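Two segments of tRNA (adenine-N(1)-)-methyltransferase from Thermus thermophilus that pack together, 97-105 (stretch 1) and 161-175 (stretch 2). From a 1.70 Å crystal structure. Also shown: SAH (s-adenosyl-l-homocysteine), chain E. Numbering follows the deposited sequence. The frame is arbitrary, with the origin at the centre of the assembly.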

ATOM      1  N   GLY A  97     -10.095 -32.841  -3.067  1.00 10.03           N
ATOM      2  CA  GLY A  97     -10.146 -33.896  -4.074  1.00 10.41           C
ATOM      3  C   GLY A  97      -9.364 -33.561  -5.322  1.00 10.93           C
ATOM      4  O   GLY A  97      -9.147 -34.432  -6.180  1.00 11.76           O
ATOM      5  N   MET A  98      -8.944 -32.299  -5.447  1.00 10.20           N
ATOM      6  CA  MET A  98      -8.217 -31.872  -6.638  1.00 10.32           C
ATOM      7  C   MET A  98      -6.777 -32.383  -6.665  1.00  9.94           C
ATOM      8  O   MET A  98      -6.231 -32.771  -5.630  1.00  9.92           O
ATOM      9  CB  MET A  98      -8.244 -30.353  -6.775  1.00 10.32           C
ATOM     10  CG  MET A  98      -9.567 -29.831  -7.315  1.00 10.84           C
ATOM     11  SD  MET A  98      -9.547 -28.046  -7.544  1.00 11.81           S
ATOM     12  CE  MET A  98     -11.253 -27.714  -7.991  1.00 13.19           C
ATOM     13  N   ARG A  99      -6.178 -32.337  -7.854  1.00  9.71           N
ATOM     14  CA  ARG A  99      -4.802 -32.783  -8.068  1.00  9.55           C
ATOM     15  C   ARG A  99      -4.001 -31.577  -8.542  1.00  9.62           C
ATOM     16  O   ARG A  99      -4.326 -30.982  -9.571  1.00 10.48           O
ATOM     17  CB  ARG A  99      -4.773 -33.904  -9.102  1.00 10.09           C
ATOM     18  CG  ARG A  99      -5.657 -35.081  -8.726  1.00 13.47           C
ATOM     19  CD  ARG A  99      -5.731 -36.136  -9.827  1.00 16.41           C
ATOM     20  NE  ARG A  99      -4.643 -37.113  -9.745  1.00 21.29           N
ATOM     21  CZ  ARG A  99      -3.619 -37.157 -10.590  1.00 23.11           C
ATOM     22  NH1 ARG A  99      -3.548 -36.279 -11.578  1.00 23.86           N
ATOM     23  NH2 ARG A  99      -2.671 -38.084 -10.461  1.00 23.98           N
ATOM     24  N   VAL A 100      -2.980 -31.212  -7.774  1.00  9.05           N
ATOM     25  CA  VAL A 100      -2.192 -30.020  -8.076  1.00  8.46           C
ATOM     26  C   VAL A 100      -0.725 -30.374  -8.298  1.00  8.62           C
ATOM     27  O   VAL A 100      -0.141 -31.140  -7.534  1.00  8.05           O
ATOM     28  CB  VAL A 100      -2.371 -28.924  -6.980  1.00  8.02           C
ATOM     29  CG1 VAL A 100      -1.930 -29.422  -5.586  1.00  9.24           C
ATOM     30  CG2 VAL A 100      -1.637 -27.641  -7.367  1.00  7.87           C
ATOM     31  N   LEU A 101      -0.156 -29.801  -9.354  1.00  8.43           N
ATOM     32  CA  LEU A 101       1.249 -29.997  -9.691  1.00  8.80           C
ATOM     33  C   LEU A 101       2.055 -28.855  -9.081  1.00  9.27           C
ATOM     34  O   LEU A 101       1.662 -27.688  -9.190  1.00 10.45           O
ATOM     35  CB  LEU A 101       1.412 -29.993 -11.211  1.00  8.88           C
ATOM     36  CG  LEU A 101       2.791 -30.321 -11.787  1.00  8.28           C
ATOM     37  CD1 LEU A 101       3.205 -31.763 -11.489  1.00  7.99           C
ATOM     38  CD2 LEU A 101       2.773 -30.031 -13.316  1.00  8.46           C
ATOM     39  N   GLU A 102       3.186 -29.192  -8.461  1.00  9.13           N
ATOM     40  CA  GLU A 102       4.037 -28.188  -7.834  1.00  8.43           C
ATOM     41  C   GLU A 102       5.503 -28.350  -8.194  1.00  8.46           C
ATOM     42  O   GLU A 102       6.025 -29.462  -8.194  1.00  8.36           O
ATOM     43  CB  GLU A 102       3.926 -28.248  -6.295  1.00  8.12           C
ATOM     44  CG  GLU A 102       4.837 -27.223  -5.604  1.00  8.86           C
ATOM     45  CD  GLU A 102       4.969 -27.395  -4.085  1.00  8.95           C
ATOM     46  OE1 GLU A 102       4.953 -28.541  -3.576  1.00 11.05           O
ATOM     47  OE2 GLU A 102       5.098 -26.354  -3.396  1.00 10.70           O
ATOM     48  N   ALA A 103       6.167 -27.232  -8.474  1.00  8.80           N
ATOM     49  CA  ALA A 103       7.639 -27.197  -8.484  1.00  9.11           C
ATOM     50  C   ALA A 103       8.114 -25.770  -8.170  1.00  9.62           C
ATOM     51  O   ALA A 103       7.442 -24.815  -8.557  1.00 10.02           O
ATOM     52  CB  ALA A 103       8.183 -27.661  -9.845  1.00  9.15           C
ATOM     53  N   GLY A 104       9.230 -25.606  -7.442  1.00 10.15           N
ATOM     54  CA  GLY A 104       9.958 -26.708  -6.793  1.00  9.96           C
ATOM     55  C   GLY A 104       9.511 -26.896  -5.349  1.00  9.73           C
ATOM     56  O   GLY A 104       9.097 -25.930  -4.700  1.00  9.90           O
ATOM     57  N   THR A 105       9.576 -28.129  -4.839  1.00  9.43           N
ATOM     58  CA  THR A 105       9.173 -28.396  -3.448  1.00  9.79           C
ATOM     59  C   THR A 105       9.846 -27.424  -2.472  1.00  9.70           C
ATOM     60  O   THR A 105       9.206 -26.925  -1.538  1.00  9.46           O
ATOM     61  CB  THR A 105       9.445 -29.867  -3.036  1.00  9.13           C
ATOM     62  OG1 THR A 105       9.076 -30.738  -4.113  1.00  9.54           O
ATOM     63  CG2 THR A 105       8.640 -30.245  -1.795  1.00 10.29           C
ATOM     64  N   GLU A 161       7.266 -37.441 -16.173  1.00 15.01           N
ATOM     65  CA  GLU A 161       6.240 -38.178 -16.909  1.00 14.50           C
ATOM     66  C   GLU A 161       4.886 -37.826 -16.323  1.00 14.63           C
ATOM     67  O   GLU A 161       4.594 -38.190 -15.181  1.00 15.01           O
ATOM     68  CB  GLU A 161       6.475 -39.679 -16.802  1.00 14.88           C
ATOM     69  CG  GLU A 161       7.683 -40.137 -17.561  1.00 13.99           C
ATOM     70  CD  GLU A 161       7.912 -41.633 -17.453  1.00 15.70           C
ATOM     71  OE1 GLU A 161       7.254 -42.307 -16.628  1.00 15.25           O
ATOM     72  OE2 GLU A 161       8.773 -42.121 -18.204  1.00 15.56           O
ATOM     73  N   LEU A 162       4.068 -37.114 -17.097  1.00 14.30           N
ATOM     74  CA  LEU A 162       2.796 -36.593 -16.600  1.00 14.73           C
ATOM     75  C   LEU A 162       1.634 -36.981 -17.504  1.00 14.27           C
ATOM     76  O   LEU A 162       1.799 -37.067 -18.719  1.00 14.86           O
ATOM     77  CB  LEU A 162       2.856 -35.058 -16.478  1.00 14.82           C
ATOM     78  CG  LEU A 162       3.862 -34.477 -15.475  1.00 16.38           C
ATOM     79  CD1 LEU A 162       3.724 -32.965 -15.370  1.00 17.86           C
ATOM     80  CD2 LEU A 162       3.740 -35.121 -14.093  1.00 17.27           C
ATOM     81  N   GLU A 163       0.464 -37.208 -16.903  1.00 13.75           N
ATOM     82  CA  GLU A 163      -0.757 -37.426 -17.670  1.00 13.56           C
ATOM     83  C   GLU A 163      -1.314 -36.102 -18.163  1.00 13.23           C
ATOM     84  O   GLU A 163      -1.471 -35.168 -17.382  1.00 13.52           O
ATOM     85  CB  GLU A 163      -1.814 -38.134 -16.830  1.00 13.36           C
ATOM     86  CG  GLU A 163      -1.469 -39.561 -16.488  1.00 13.46           C
ATOM     87  CD  GLU A 163      -2.578 -40.240 -15.738  1.00 14.78           C
ATOM     88  OE1 GLU A 163      -2.857 -39.828 -14.586  1.00 16.77           O
ATOM     89  OE2 GLU A 163      -3.173 -41.181 -16.297  1.00 12.43           O
ATOM     90  N   GLU A 164      -1.638 -36.032 -19.452  1.00 12.71           N
ATOM     91  CA  GLU A 164      -2.202 -34.813 -20.031  1.00 13.26           C
ATOM     92  C   GLU A 164      -3.556 -34.443 -19.408  1.00 12.20           C
ATOM     93  O   GLU A 164      -4.419 -35.295 -19.213  1.00 11.61           O
ATOM     94  CB  GLU A 164      -2.347 -34.952 -21.548  1.00 13.25           C
ATOM     95  CG  GLU A 164      -3.000 -33.747 -22.220  1.00 14.05           C
ATOM     96  CD  GLU A 164      -2.998 -33.839 -23.737  1.00 16.65           C
ATOM     97  OE1 GLU A 164      -3.923 -33.279 -24.360  1.00 21.77           O
ATOM     98  OE2 GLU A 164      -2.085 -34.473 -24.311  1.00 20.03           O
ATOM     99  N   ALA A 165      -3.722 -33.158 -19.107  1.00 11.81           N
ATOM    100  CA  ALA A 165      -5.005 -32.634 -18.617  1.00 12.13           C
ATOM    101  C   ALA A 165      -5.502 -33.404 -17.386  1.00 11.80           C
ATOM    102  O   ALA A 165      -6.710 -33.635 -17.229  1.00 13.21           O
ATOM    103  CB  ALA A 165      -6.060 -32.637 -19.740  1.00 12.00           C
ATOM    104  N   ALA A 166      -4.570 -33.801 -16.519  1.00 11.54           N
ATOM    105  CA  ALA A 166      -4.907 -34.563 -15.311  1.00 11.02           C
ATOM    106  C   ALA A 166      -4.880 -33.714 -14.042  1.00 10.75           C
ATOM    107  O   ALA A 166      -5.339 -34.154 -12.994  1.00 11.12           O
ATOM    108  CB  ALA A 166      -3.988 -35.788 -15.157  1.00 11.34           C
ATOM    109  N   TYR A 167      -4.361 -32.494 -14.154  1.00  9.79           N
ATOM    110  CA  TYR A 167      -4.163 -31.631 -12.985  1.00 10.12           C
ATOM    111  C   TYR A 167      -5.101 -30.440 -12.986  1.00  9.82           C
ATOM    112  O   TYR A 167      -5.364 -29.826 -14.035  1.00  9.76           O
ATOM    113  CB  TYR A 167      -2.700 -31.183 -12.907  1.00  9.93           C
ATOM    114  CG  TYR A 167      -1.773 -32.362 -12.707  1.00 10.58           C
ATOM    115  CD1 TYR A 167      -1.381 -32.748 -11.423  1.00 12.73           C
ATOM    116  CD2 TYR A 167      -1.350 -33.142 -13.797  1.00 10.95           C
ATOM    117  CE1 TYR A 167      -0.554 -33.862 -11.222  1.00 12.14           C
ATOM    118  CE2 TYR A 167      -0.515 -34.249 -13.617  1.00 11.04           C
ATOM    119  CZ  TYR A 167      -0.120 -34.595 -12.323  1.00 12.28           C
ATOM    120  OH  TYR A 167       0.697 -35.682 -12.142  1.00 13.85           O
ATOM    121  N   ASP A 168      -5.584 -30.122 -11.788  1.00  9.19           N
ATOM    122  CA  ASP A 168      -6.566 -29.074 -11.575  1.00  9.05           C
ATOM    123  C   ASP A 168      -5.925 -27.694 -11.392  1.00  8.87           C
ATOM    124  O   ASP A 168      -6.618 -26.673 -11.439  1.00  9.33           O
ATOM    125  CB  ASP A 168      -7.462 -29.426 -10.390  1.00  9.25           C
ATOM    126  CG  ASP A 168      -8.216 -30.723 -10.619  1.00 10.78           C
ATOM    127  OD1 ASP A 168      -9.084 -30.759 -11.528  1.00 11.71           O
ATOM    128  OD2 ASP A 168      -7.909 -31.721  -9.927  1.00 10.64           O
ATOM    129  N   GLY A 169      -4.608 -27.679 -11.239  1.00  8.49           N
ATOM    130  CA  GLY A 169      -3.871 -26.433 -11.010  1.00  7.58           C
ATOM    131  C   GLY A 169      -2.397 -26.747 -11.071  1.00  7.30           C
ATOM    132  O   GLY A 169      -1.994 -27.910 -10.899  1.00  7.44           O
ATOM    133  N   VAL A 170      -1.603 -25.721 -11.351  1.00  6.98           N
ATOM    134  CA  VAL A 170      -0.144 -25.833 -11.344  1.00  7.64           C
ATOM    135  C   VAL A 170       0.411 -24.677 -10.523  1.00  7.63           C
ATOM    136  O   VAL A 170       0.183 -23.523 -10.861  1.00  7.94           O
ATOM    137  CB  VAL A 170       0.459 -25.782 -12.765  1.00  7.44           C
ATOM    138  CG1 VAL A 170       1.992 -25.778 -12.699  1.00  9.46           C
ATOM    139  CG2 VAL A 170      -0.045 -26.978 -13.616  1.00  7.32           C
ATOM    140  N   ALA A 171       1.143 -25.002  -9.460  1.00  7.78           N
ATOM    141  CA  ALA A 171       1.742 -24.005  -8.574  1.00  7.78           C
ATOM    142  C   ALA A 171       3.238 -23.984  -8.808  1.00  8.15           C
ATOM    143  O   ALA A 171       3.910 -25.016  -8.656  1.00  8.28           O
ATOM    144  CB  ALA A 171       1.457 -24.360  -7.117  1.00  8.35           C
ATOM    145  N   LEU A 172       3.766 -22.812  -9.163  1.00  7.78           N
ATOM    146  CA  LEU A 172       5.196 -22.675  -9.401  1.00  8.36           C
ATOM    147  C   LEU A 172       5.844 -21.698  -8.451  1.00  8.92           C
ATOM    148  O   LEU A 172       5.337 -20.588  -8.227  1.00  8.82           O
ATOM    149  CB  LEU A 172       5.484 -22.238 -10.845  1.00  9.03           C
ATOM    150  CG  LEU A 172       5.006 -23.194 -11.939  1.00  8.98           C
ATOM    151  CD1 LEU A 172       5.441 -22.637 -13.257  1.00 10.17           C
ATOM    152  CD2 LEU A 172       5.550 -24.620 -11.738  1.00  8.95           C
ATOM    153  N   ASP A 173       6.960 -22.131  -7.882  1.00  9.21           N
ATOM    154  CA  ASP A 173       7.853 -21.248  -7.153  1.00  9.71           C
ATOM    155  C   ASP A 173       9.256 -21.708  -7.519  1.00  9.98           C
ATOM    156  O   ASP A 173       9.780 -22.656  -6.940  1.00 10.06           O
ATOM    157  CB  ASP A 173       7.609 -21.322  -5.636  1.00  9.52           C
ATOM    158  CG  ASP A 173       8.561 -20.432  -4.837  1.00 11.02           C
ATOM    159  OD1 ASP A 173       9.443 -19.760  -5.438  1.00 10.85           O
ATOM    160  OD2 ASP A 173       8.425 -20.413  -3.587  1.00  9.35           O
ATOM    161  N   LEU A 174       9.828 -21.038  -8.520  1.00 10.09           N
ATOM    162  CA  LEU A 174      11.163 -21.347  -9.035  1.00 10.82           C
ATOM    163  C   LEU A 174      11.644 -20.183  -9.910  1.00 11.10           C
ATOM    164  O   LEU A 174      10.838 -19.364 -10.365  1.00 10.42           O
ATOM    165  CB  LEU A 174      11.187 -22.699  -9.784  1.00 11.25           C
ATOM    166  CG  LEU A 174       9.954 -23.207 -10.568  1.00 11.26           C
ATOM    167  CD1 LEU A 174       9.652 -22.274 -11.721  1.00 12.03           C
ATOM    168  CD2 LEU A 174      10.138 -24.645 -11.096  1.00 11.72           C
ATOM    169  N   MET A 175      12.954 -20.119 -10.132  1.00 11.41           N
ATOM    170  CA  MET A 175      13.587 -18.950 -10.752  1.00 12.59           C
ATOM    171  C   MET A 175      13.239 -18.774 -12.227  1.00 13.08           C
ATOM    172  O   MET A 175      13.170 -17.645 -12.715  1.00 13.48           O
ATOM    173  CB  MET A 175      15.112 -19.032 -10.615  1.00 12.73           C
TER
HETATM  174  N   SAH E 501       7.713 -22.840  -2.477  1.00 10.31           N
HETATM  175  CA  SAH E 501       8.860 -23.505  -1.777  1.00 10.06           C
HETATM  176  CB  SAH E 501      10.174 -22.800  -2.091  1.00 10.50           C
HETATM  177  CG  SAH E 501      10.668 -23.093  -3.511  1.00 10.16           C
HETATM  178  SD  SAH E 501      12.348 -22.445  -3.722  1.00 11.55           S
HETATM  179  C   SAH E 501       8.577 -23.514  -0.287  1.00 10.55           C
HETATM  180  O   SAH E 501       7.586 -22.915   0.157  1.00  9.69           O
HETATM  181  OXT SAH E 501       9.316 -24.131   0.488  1.00 10.56           O
HETATM  182  C5' SAH E 501      12.554 -23.010  -5.431  1.00 11.42           C
HETATM  183  C4' SAH E 501      12.948 -24.490  -5.507  1.00 12.91           C
HETATM  184  O4' SAH E 501      12.709 -24.958  -6.818  1.00 12.68           O
HETATM  185  C3' SAH E 501      14.423 -24.791  -5.213  1.00 12.67           C
HETATM  186  O3' SAH E 501      14.477 -25.798  -4.207  1.00 13.49           O
HETATM  187  C2' SAH E 501      14.990 -25.285  -6.544  1.00 13.42           C
HETATM  188  O2' SAH E 501      15.939 -26.318  -6.409  1.00 14.81           O
HETATM  189  C1' SAH E 501      13.757 -25.839  -7.214  1.00 13.17           C
HETATM  190  N9  SAH E 501      13.700 -25.825  -8.685  1.00 12.47           N
HETATM  191  C8  SAH E 501      14.008 -24.782  -9.512  1.00 12.99           C
HETATM  192  N7  SAH E 501      13.728 -25.170 -10.777  1.00 13.05           N
HETATM  193  C5  SAH E 501      13.203 -26.415 -10.767  1.00 12.97           C
HETATM  194  C6  SAH E 501      12.748 -27.268 -11.779  1.00 13.50           C
HETATM  195  N6  SAH E 501      12.765 -26.892 -13.067  1.00 13.78           N
HETATM  196  N1  SAH E 501      12.266 -28.518 -11.411  1.00 13.10           N
HETATM  197  C2  SAH E 501      12.246 -28.913 -10.095  1.00 13.07           C
HETATM  198  N3  SAH E 501      12.708 -28.064  -9.109  1.00 12.98           N
HETATM  199  C4  SAH E 501      13.175 -26.837  -9.444  1.00 12.22           C
HETATM  200  O   HOH W   1      -1.763 -37.995 -13.054  1.00 22.74           O

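Before its strand, stretch 2 meets its partner through a mixture of side chains and backbone groups; along the strand the pairing is parallel and mainly backbone to backbone. Leu162 opens the contact: its CB points toward stretch 1, and CD1 reaches Leu101 CD2 at 3.7 Å. Glu163 is less direct. Its OE1 stands 4.5 Å from Arg99 NH2, too far for a salt bridge and well out of the guanidinium plane, so only the opposite charges count. Water 1 closes the gap, accepting from Arg99 NH2 at 2.7 Å and donating to Glu163 OE1 at 2.6 Å.

A type II turn from Glu163 to Ala166, with a weak bond from Ala166 N to Glu163 O (3.5 Å), brings the chain back to Arg99. There Ala166 O lies near the guanidinium plane, at its edge, and accepts a hydrogen bond from Arg99 NH1 at 3.1 Å. The same guanidinium sits over one face of the Tyr167 ring, Arg99 CZ 4.9 Å from the ring centroid, a cation-pi arrangement. One long side chain thus serves a carbonyl, a ring and a water. Tyr167 CD1 also packs 3.9 Å from Leu101 CB.

Asp168, where the chain turns a corner, grips the backbone of Arg99 twice: Asp168 N donates to Arg99 O at 2.7 Å, and Arg99 N donates to Asp168 OD2 at 2.8 Å. The carboxylate thus takes a backbone donor at the start of strand 99-103.

Gly169 O accepts from Leu101 N at 3.1 Å, although Gly169 N is buried by the contact without a partner. From Val170 to Leu172 the register with Leu101, Glu102 and Ala103 is parallel. Val170 shares a sheet face with Leu101, its CG2 4.1 Å from Leu101 CB. Ala171 is bonded through both its N and its O: its N donates to Leu101 O at 2.7 Å, and its O accepts from Ala103 N at 3.2 Å. This is the parallel-sheet pattern, one residue bridging two that flank its neighbor Glu102. CA-H...O contacts fill in between, as from Leu172 CA to Ala103 O at 3.2 Å.

Asp173 departs from the pattern: its N donates to Ala103 O at 2.8 Å, but its O accepts from Gly104 N at 3.0 Å, the residue immediately after Ala103, where the preceding peptide bond is cis. Its OD2 accepts from SAH N at 2.8 Å. Gly104 leaves room for the ligand, since a CB there would clash with SAH O4'. Leu174 finishes the contact, CD2 against Ala103 CB at 3.8 Å and its CB 3.5 Å from SAH C8.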